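Local coordinates for importin-95 (Chaetomium thermophilum, PDB 4XRI), which probably carries protein cargo into the nucleus as an importin-beta transport receptor built of HEAT repeats, and is likely to bind a small GTPase, at residues A[726-730]-A[777-783]; A[715-719]-A[766-770]. The protein carries 2 engineered substitutions. All coordinates share one frame; numbering follows the deposited sequence.

Contact 1: A[726-730]-A[777-783]; sequences GGHFE and AMKTSNK
Gly726 and Ala777 bring their backbones together where helices 711-725 and 754-780 of the HEAT-repeat solenoid both end, their CA atoms 4.1 Å apart. The two segments leave their helices differently. Gly726 departs from helical geometry with a positive phi of 50° and leads into the short 3-10 turn 727-729, whereas helix 754-780 closes in a Schellman motif with Asn782 as C-prime residue, Lys783 N bonding to Met778 O and Asn782 N to Lys779 O. Packing between the two ends is close. The CA of Gly727 lies 3.6 Å from Ser781 CB, and a side chain built at this glycine would press on that atom. Ser781 OG turns back on its own helix and donates to Ala777 O, while Ala777 CB meets Gly726 O. Met778 folds over at its second and third torsions, which brings CE up to the 726-730 turn, within 3.6 Å of Gly726 O and 4.1 Å of Phe729 CB; Val786 of helix 784-787 also touches Met778. Lys783 comes in roughly perpendicular to the Glu730 side chain, its extended chain delivering NZ to two acceptors. One is Gly727 O, 2.7 Å from Lys783 NZ, with the donor tilted 33° from the carbonyl plane. The other is the salt-bridge oxygen Glu730 OE1, also 2.7 Å from Lys783 NZ. Were Lys783 replaced by an alanine, the Glu730 carboxylate would probably lose this opposite charge and Gly727 O this donor. In the salt bridge, Lys783 NZ approaches Glu730 OE1 nearly in line with the CD-OE1 bond.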
# COMPACT_ATOMS: atom_id res chain seq x y z
N GLY A 726 10.83 37.71 -3.32
CA GLY A 726 12.19 38.21 -3.24
C GLY A 726 12.57 38.90 -1.94
O GLY A 726 12.55 38.29 -0.87
N GLY A 727 12.91 40.18 -2.04
CA GLY A 727 13.35 40.97 -0.90
C GLY A 727 12.32 41.09 0.20
O GLY A 727 12.67 41.36 1.35
N HIS A 728 11.05 40.89 -0.14
CA HIS A 728 9.98 40.91 0.85
C HIS A 728 10.18 39.85 1.92
O HIS A 728 9.76 40.02 3.06
CB HIS A 728 8.62 40.69 0.18
CG HIS A 728 8.07 41.90 -0.50
ND1 HIS A 728 8.24 42.15 -1.84
CD2 HIS A 728 7.33 42.93 -0.02
CE1 HIS A 728 7.64 43.28 -2.16
NE2 HIS A 728 7.08 43.77 -1.07
N PHE A 729 10.84 38.75 1.55
CA PHE A 729 10.97 37.60 2.43
C PHE A 729 11.82 37.89 3.67
O PHE A 729 11.79 37.12 4.63
CB PHE A 729 11.56 36.41 1.68
CG PHE A 729 11.29 35.09 2.35
CD1 PHE A 729 10.10 34.41 2.13
CD2 PHE A 729 12.22 34.53 3.21
CE1 PHE A 729 9.84 33.21 2.76
CE2 PHE A 729 11.97 33.33 3.84
CZ PHE A 729 10.78 32.66 3.61
N GLU A 730 12.55 39.00 3.67
CA GLU A 730 13.35 39.38 4.83
C GLU A 730 12.46 39.52 6.06
O GLU A 730 12.88 39.27 7.19
CB GLU A 730 14.11 40.69 4.58
CG GLU A 730 15.01 41.09 5.74
CD GLU A 730 15.78 42.38 5.48
OE1 GLU A 730 15.51 43.05 4.46
OE2 GLU A 730 16.66 42.71 6.30
N ALA A 777 16.24 34.54 -3.20
CA ALA A 777 15.50 35.75 -2.87
C ALA A 777 16.43 36.83 -2.30
O ALA A 777 16.32 38.00 -2.65
CB ALA A 777 14.39 35.44 -1.88
N MET A 778 17.35 36.41 -1.43
CA MET A 778 18.26 37.35 -0.78
C MET A 778 19.37 37.80 -1.73
O MET A 778 19.87 38.92 -1.62
CB MET A 778 18.85 36.73 0.49
CG MET A 778 17.82 36.36 1.55
SD MET A 778 16.91 37.77 2.22
CE MET A 778 15.41 37.73 1.24
N LYS A 779 19.74 36.93 -2.66
CA LYS A 779 20.76 37.27 -3.64
C LYS A 779 20.25 38.34 -4.61
O LYS A 779 20.90 39.36 -4.80
CB LYS A 779 21.19 36.03 -4.43
CG LYS A 779 22.32 36.29 -5.41
CD LYS A 779 22.45 35.15 -6.40
CE LYS A 779 21.18 35.01 -7.23
NZ LYS A 779 21.18 33.78 -8.06
N THR A 780 19.08 38.09 -5.19
CA THR A 780 18.52 38.98 -6.20
C THR A 780 18.07 40.32 -5.63
O THR A 780 17.84 41.28 -6.37
CB THR A 780 17.32 38.33 -6.92
OG1 THR A 780 16.30 38.01 -5.97
CG2 THR A 780 17.76 37.06 -7.64
N SER A 781 17.93 40.39 -4.31
CA SER A 781 17.56 41.64 -3.65
C SER A 781 18.77 42.27 -2.97
O SER A 781 18.63 43.23 -2.21
CB SER A 781 16.44 41.40 -2.63
OG SER A 781 16.87 40.53 -1.59
N ASN A 782 19.94 41.71 -3.25
CA ASN A 782 21.20 42.19 -2.68
C ASN A 782 21.15 42.24 -1.16
O ASN A 782 21.56 43.23 -0.54
CB ASN A 782 21.55 43.57 -3.24
CG ASN A 782 21.76 43.55 -4.74
OD1 ASN A 782 21.12 44.30 -5.48
ND2 ASN A 782 22.64 42.67 -5.19
N LYS A 783 20.65 41.17 -0.55
CA LYS A 783 20.56 41.07 0.90
C LYS A 783 21.31 39.85 1.40
O LYS A 783 20.84 39.16 2.29
CB LYS A 783 19.11 41.00 1.36
CG LYS A 783 18.24 42.19 0.98
CD LYS A 783 16.84 42.04 1.57
CE LYS A 783 15.96 43.22 1.19
NZ LYS A 783 14.64 43.19 1.88

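Contact 2: A[715-719]-A[766-770]; sequences LQCFG and GIMDA
Leu715 and Gly766 face each other where two helices of the HEAT-repeat solenoid run side by side. The short segments 715-719 and 766-770 approach to 6.9 Å between axes at an angle of 14°, a nearly parallel pair, and such closeness depends on small residues. Backbone contacts give the clearest evidence: Gly719 CA and Ala770 CA are only 3.7 Å apart, and a CB on Gly719 would run into Asp769 O. A CB on Gly766, one turn before Ala770, would press tightly on Leu715 CB, which already lies 3.6 Å from Gly766 O. Ala770 CB also meets backbone, resting 3.3 Å from Leu715 O.

Apolar contacts fill the side facing helix 730-743. Leu715 and Ile767 extend together toward that helix, with Leu715 CD1 against Ile767 CG1 at 3.5 Å; Ala743 touches both side chains. Phe718 adds its CB to the methyl of Ala770, but its ring leads away toward Leu697 and Leu698 of helix 690-701.

Polar groups meet at the more open edge, with no direct hydrogen bond between the helices. Gln716 and Asp769 run next to each other, their amide and carboxylate planes 87° apart. With its CG anti to the backbone N (chi1 173°), the extended chain lays Gln716 CG 3.7 Å from Asp769 OD2 and carries the amide past it. A water joins the pair by donating to both oxygens, 2.6 Å from Gln716 OE1 and 2.8 Å from Asp769 OD2.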
# COMPACT_ATOMS: atom_id res chain seq x y z
N LEU A 715 7.52 23.56 4.08
CA LEU A 715 8.87 24.09 3.91
C LEU A 715 9.18 24.32 2.44
O LEU A 715 9.76 25.34 2.07
CB LEU A 715 9.90 23.15 4.53
CG LEU A 715 9.70 22.87 6.02
CD1 LEU A 715 10.86 22.06 6.57
CD2 LEU A 715 9.52 24.16 6.81
N GLN A 716 8.79 23.36 1.60
CA GLN A 716 8.91 23.50 0.16
C GLN A 716 8.16 24.75 -0.29
O GLN A 716 8.62 25.49 -1.15
CB GLN A 716 8.37 22.26 -0.57
CG GLN A 716 8.31 22.42 -2.08
CD GLN A 716 7.56 21.28 -2.76
OE1 GLN A 716 7.58 20.13 -2.30
NE2 GLN A 716 6.90 21.59 -3.86
N CYS A 717 7.01 24.97 0.34
CA CYS A 717 6.18 26.12 0.06
C CYS A 717 6.89 27.43 0.41
O CYS A 717 6.80 28.42 -0.32
CB CYS A 717 4.86 26.01 0.82
SG CYS A 717 3.55 27.02 0.18
N PHE A 718 7.59 27.43 1.55
CA PHE A 718 8.40 28.57 1.96
C PHE A 718 9.38 28.96 0.86
O PHE A 718 9.59 30.14 0.59
CB PHE A 718 9.18 28.27 3.25
CG PHE A 718 8.33 28.27 4.49
CD1 PHE A 718 7.11 28.92 4.51
CD2 PHE A 718 8.78 27.64 5.64
CE1 PHE A 718 6.34 28.92 5.66
CE2 PHE A 718 8.01 27.64 6.79
CZ PHE A 718 6.79 28.28 6.80
N GLY A 719 9.96 27.96 0.22
CA GLY A 719 10.90 28.17 -0.86
C GLY A 719 10.26 28.86 -2.05
O GLY A 719 10.84 29.78 -2.63
N GLY A 766 12.22 19.27 1.71
CA GLY A 766 11.51 20.51 1.97
C GLY A 766 12.44 21.60 2.47
O GLY A 766 12.40 22.72 1.96
N ILE A 767 13.27 21.27 3.45
CA ILE A 767 14.22 22.23 4.01
C ILE A 767 15.15 22.79 2.93
O ILE A 767 15.35 24.00 2.83
CB ILE A 767 15.09 21.62 5.12
CG1 ILE A 767 14.23 21.01 6.22
CG2 ILE A 767 16.01 22.68 5.69
CD1 ILE A 767 15.04 20.29 7.29
N MET A 768 15.69 21.89 2.12
CA MET A 768 16.64 22.26 1.08
C MET A 768 15.97 23.14 0.02
O MET A 768 16.57 24.10 -0.46
CB MET A 768 17.23 21.02 0.43
CG MET A 768 18.63 21.22 -0.13
SD MET A 768 19.78 21.88 1.08
CE MET A 768 19.59 20.69 2.41
N ASP A 769 14.73 22.81 -0.33
CA ASP A 769 13.95 23.64 -1.24
C ASP A 769 13.76 25.03 -0.65
O ASP A 769 13.87 26.03 -1.35
CB ASP A 769 12.59 23.00 -1.54
CG ASP A 769 12.72 21.73 -2.36
OD1 ASP A 769 13.78 21.50 -2.97
OD2 ASP A 769 11.74 20.95 -2.40
N ALA A 770 13.46 25.07 0.65
CA ALA A 770 13.25 26.33 1.36
C ALA A 770 14.50 27.20 1.29
O ALA A 770 14.43 28.35 0.87
CB ALA A 770 12.86 26.06 2.81
O HOH W 1 9.85 19.06 -1.50

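From the N terminus, the chain enters contact 2 on helix 711-725 and then contact 1 in the turn that follows. It passes through helix 730-743 and into helix 754-780, where 766-770 closes the first loop and 777-783 the second. Each closure has 46 intervening residues, mostly helical, and the two cross because their segments alternate. Both involve helix 754-780, with contact centres about 16 Å apart, and together they join it to helix 711-725 in the buried part of the pair and to the turn after that helix. Packing also joins the sites directly: Phe729 CE1 of contact 1 lies 3.8 Å from Phe718 O of contact 2.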